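Local coordinates for protein Myo-inositol dehydrogenase (Corynebacterium glutamicum, PDB 3EUW) that probably oxidises myo-inositol with NAD+ as an inositol 2-dehydrogenase of the Gfo/Idh/MocA family, at residues L100-E103 with M104-C108. Sequence-based numbering, arbitrary orientation.
Sequences LDIE and MVRAC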
ATOM      1  N   LEU A 100      23.771   5.391 -32.691  1.00 20.24           N
ATOM      2  CA  LEU A 100      24.210   6.293 -31.626  1.00 21.42           C
ATOM      3  C   LEU A 100      24.661   7.621 -32.192  1.00 22.46           C
ATOM      4  O   LEU A 100      24.691   8.628 -31.477  1.00 22.10           O
ATOM      5  CB  LEU A 100      25.365   5.678 -30.837  1.00 20.96           C
ATOM      6  CG  LEU A 100      24.985   4.431 -30.047  1.00 21.52           C
ATOM      7  CD1 LEU A 100      26.228   3.813 -29.439  1.00 20.48           C
ATOM      8  CD2 LEU A 100      23.968   4.812 -28.973  1.00 19.50           C
ATOM      9  N   ASP A 101      25.006   7.610 -33.479  1.00 22.84           N
ATOM     10  CA  ASP A 101      25.487   8.796 -34.183  1.00 23.28           C
ATOM     11  C   ASP A 101      24.357   9.480 -34.933  1.00 23.85           C
ATOM     12  O   ASP A 101      23.882   8.973 -35.951  1.00 25.27           O
ATOM     13  CB  ASP A 101      26.583   8.397 -35.179  1.00 22.76           C
ATOM     14  CG  ASP A 101      27.303   9.597 -35.771  1.00 24.09           C
ATOM     15  OD1 ASP A 101      26.687  10.681 -35.911  1.00 21.09           O
ATOM     16  OD2 ASP A 101      28.494   9.446 -36.111  1.00 27.76           O
ATOM     17  N   ILE A 102      23.935  10.639 -34.444  1.00 25.16           N
ATOM     18  CA  ILE A 102      22.848  11.364 -35.088  1.00 25.91           C
ATOM     19  C   ILE A 102      23.089  11.579 -36.587  1.00 27.80           C
ATOM     20  O   ILE A 102      22.137  11.630 -37.360  1.00 27.91           O
ATOM     21  CB  ILE A 102      22.602  12.731 -34.408  1.00 25.20           C
ATOM     22  CG1 ILE A 102      21.418  13.434 -35.078  1.00 25.28           C
ATOM     23  CG2 ILE A 102      23.858  13.585 -34.460  1.00 23.50           C
ATOM     24  CD1 ILE A 102      20.091  12.724 -34.860  1.00 24.51           C
ATOM     25  N   GLU A 103      24.351  11.703 -36.999  1.00 29.07           N
ATOM     26  CA  GLU A 103      24.662  11.901 -38.415  1.00 32.27           C
ATOM     27  C   GLU A 103      24.309  10.665 -39.238  1.00 31.42           C
ATOM     28  O   GLU A 103      23.726  10.777 -40.315  1.00 30.35           O
ATOM     29  CB  GLU A 103      26.140  12.252 -38.610  1.00 35.84           C
ATOM     30  CG  GLU A 103      26.488  13.648 -38.130  1.00 42.05           C
ATOM     31  CD  GLU A 103      25.493  14.677 -38.632  1.00 46.56           C
ATOM     32  OE1 GLU A 103      25.423  14.886 -39.863  1.00 48.64           O
ATOM     33  OE2 GLU A 103      24.772  15.269 -37.797  1.00 49.28           O
HETATM   34  N   MSE A 104      24.659   9.486 -38.734  1.00 30.68           N
HETATM   35  CA  MSE A 104      24.328   8.253 -39.443  1.00 29.58           C
HETATM   36  C   MSE A 104      22.813   8.111 -39.509  1.00 27.39           C
HETATM   37  O   MSE A 104      22.262   7.631 -40.507  1.00 25.92           O
HETATM   38  CB  MSE A 104      24.933   7.041 -38.728  1.00 31.39           C
HETATM   39  CG  MSE A 104      26.475   7.075 -38.691  1.00 35.87           C
HETATM   40 SE   MSE A 104      27.245   7.105 -40.511  1.00 39.92          SE
HETATM   41  CE  MSE A 104      26.402   5.434 -41.187  1.00 37.23           C
ATOM     42  N   VAL A 105      22.142   8.520 -38.434  1.00 25.34           N
ATOM     43  CA  VAL A 105      20.691   8.447 -38.376  1.00 24.01           C
ATOM     44  C   VAL A 105      20.135   9.324 -39.485  1.00 25.87           C
ATOM     45  O   VAL A 105      19.181   8.952 -40.163  1.00 27.17           O
ATOM     46  CB  VAL A 105      20.135   8.957 -37.023  1.00 23.41           C
ATOM     47  CG1 VAL A 105      18.615   9.023 -37.087  1.00 22.23           C
ATOM     48  CG2 VAL A 105      20.593   8.040 -35.876  1.00 18.74           C
ATOM     49  N   ARG A 106      20.745  10.490 -39.668  1.00 26.77           N
ATOM     50  CA  ARG A 106      20.315  11.417 -40.705  1.00 30.81           C
ATOM     51  C   ARG A 106      20.589  10.834 -42.090  1.00 31.02           C
ATOM     52  O   ARG A 106      19.746  10.906 -42.978  1.00 31.02           O
ATOM     53  CB  ARG A 106      21.037  12.765 -40.566  1.00 32.55           C
ATOM     54  CG  ARG A 106      20.738  13.527 -39.271  1.00 37.53           C
ATOM     55  CD  ARG A 106      21.449  14.883 -39.253  1.00 40.86           C
ATOM     56  NE  ARG A 106      21.448  15.525 -37.936  1.00 41.85           N
ATOM     57  CZ  ARG A 106      20.353  15.879 -37.272  1.00 42.47           C
ATOM     58  NH1 ARG A 106      19.155  15.654 -37.798  1.00 42.94           N
ATOM     59  NH2 ARG A 106      20.459  16.465 -36.085  1.00 40.77           N
ATOM     60  N   ALA A 107      21.773  10.259 -42.270  1.00 32.11           N
ATOM     61  CA  ALA A 107      22.139   9.672 -43.553  1.00 33.87           C
ATOM     62  C   ALA A 107      21.133   8.589 -43.915  1.00 33.97           C
ATOM     63  O   ALA A 107      20.606   8.556 -45.026  1.00 34.95           O
ATOM     64  CB  ALA A 107      23.537   9.085 -43.478  1.00 33.09           C
ATOM     65  N   CYS A 108      20.869   7.706 -42.959  1.00 33.46           N
ATOM     66  CA  CYS A 108      19.919   6.629 -43.176  1.00 31.83           C
ATOM     67  C   CYS A 108      18.559   7.176 -43.605  1.00 32.88           C
ATOM     68  O   CYS A 108      17.960   6.687 -44.563  1.00 32.40           O
ATOM     69  CB  CYS A 108      19.766   5.793 -41.908  1.00 29.56           C
ATOM     70  SG  CYS A 108      18.391   4.646 -41.977  1.00 27.71           S
TER
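One face of the Arg106 guanidinium lies against Ile102, whose CG1 sits 3.1 Å above the plane and off-centre toward the rim, while Glu103 OE2 meets the same group at its edge. The bond at that edge is weak: Arg106 NE reaches Glu103 OE2 over 3.3 Å, and the carboxylate is turned 52° from the guanidinium plane, so the salt bridge rests on one N-O pair and is not the flat, two-pronged kind. Glu103 gets there by bending at chi2 (-47°), which folds its carboxylate back toward the arginine, whereas Arg106 runs extended from CG to NE and passes beside Ile102 O. Between the two side chains the nearest atoms are Arg106 NH2 and Ile102 CG1, 3.3 Å apart. Farther round, Ile102 CD1 touches Val105 CB loosely.

Asp101 is the N-cap of the helix. Asp101 OD1 accepts from Glu103 N at 2.8 Å, met on the anti side and 30° out of the carboxylate plane. The side chain of Met104, a selenomethionine, passes at a slant across that of Asp101, with Met104 CG 3.8 Å from Asp101 CB. The first helical turns are closed by Val105 N to Asp101 O (3.1 Å), Arg106 N to Ile102 O and Ala107 N to Glu103 O.

This N-terminal end of helix 102-112 belongs to the crossover from strand 92-94 to strand 119-121 in the Rossmann-type domain. Buried Val105 packs on Val311 and Leu314 of helix 307-326, Ile102 reaches Glu315 and Asn318 there, and Cys108 touches helix 78-87.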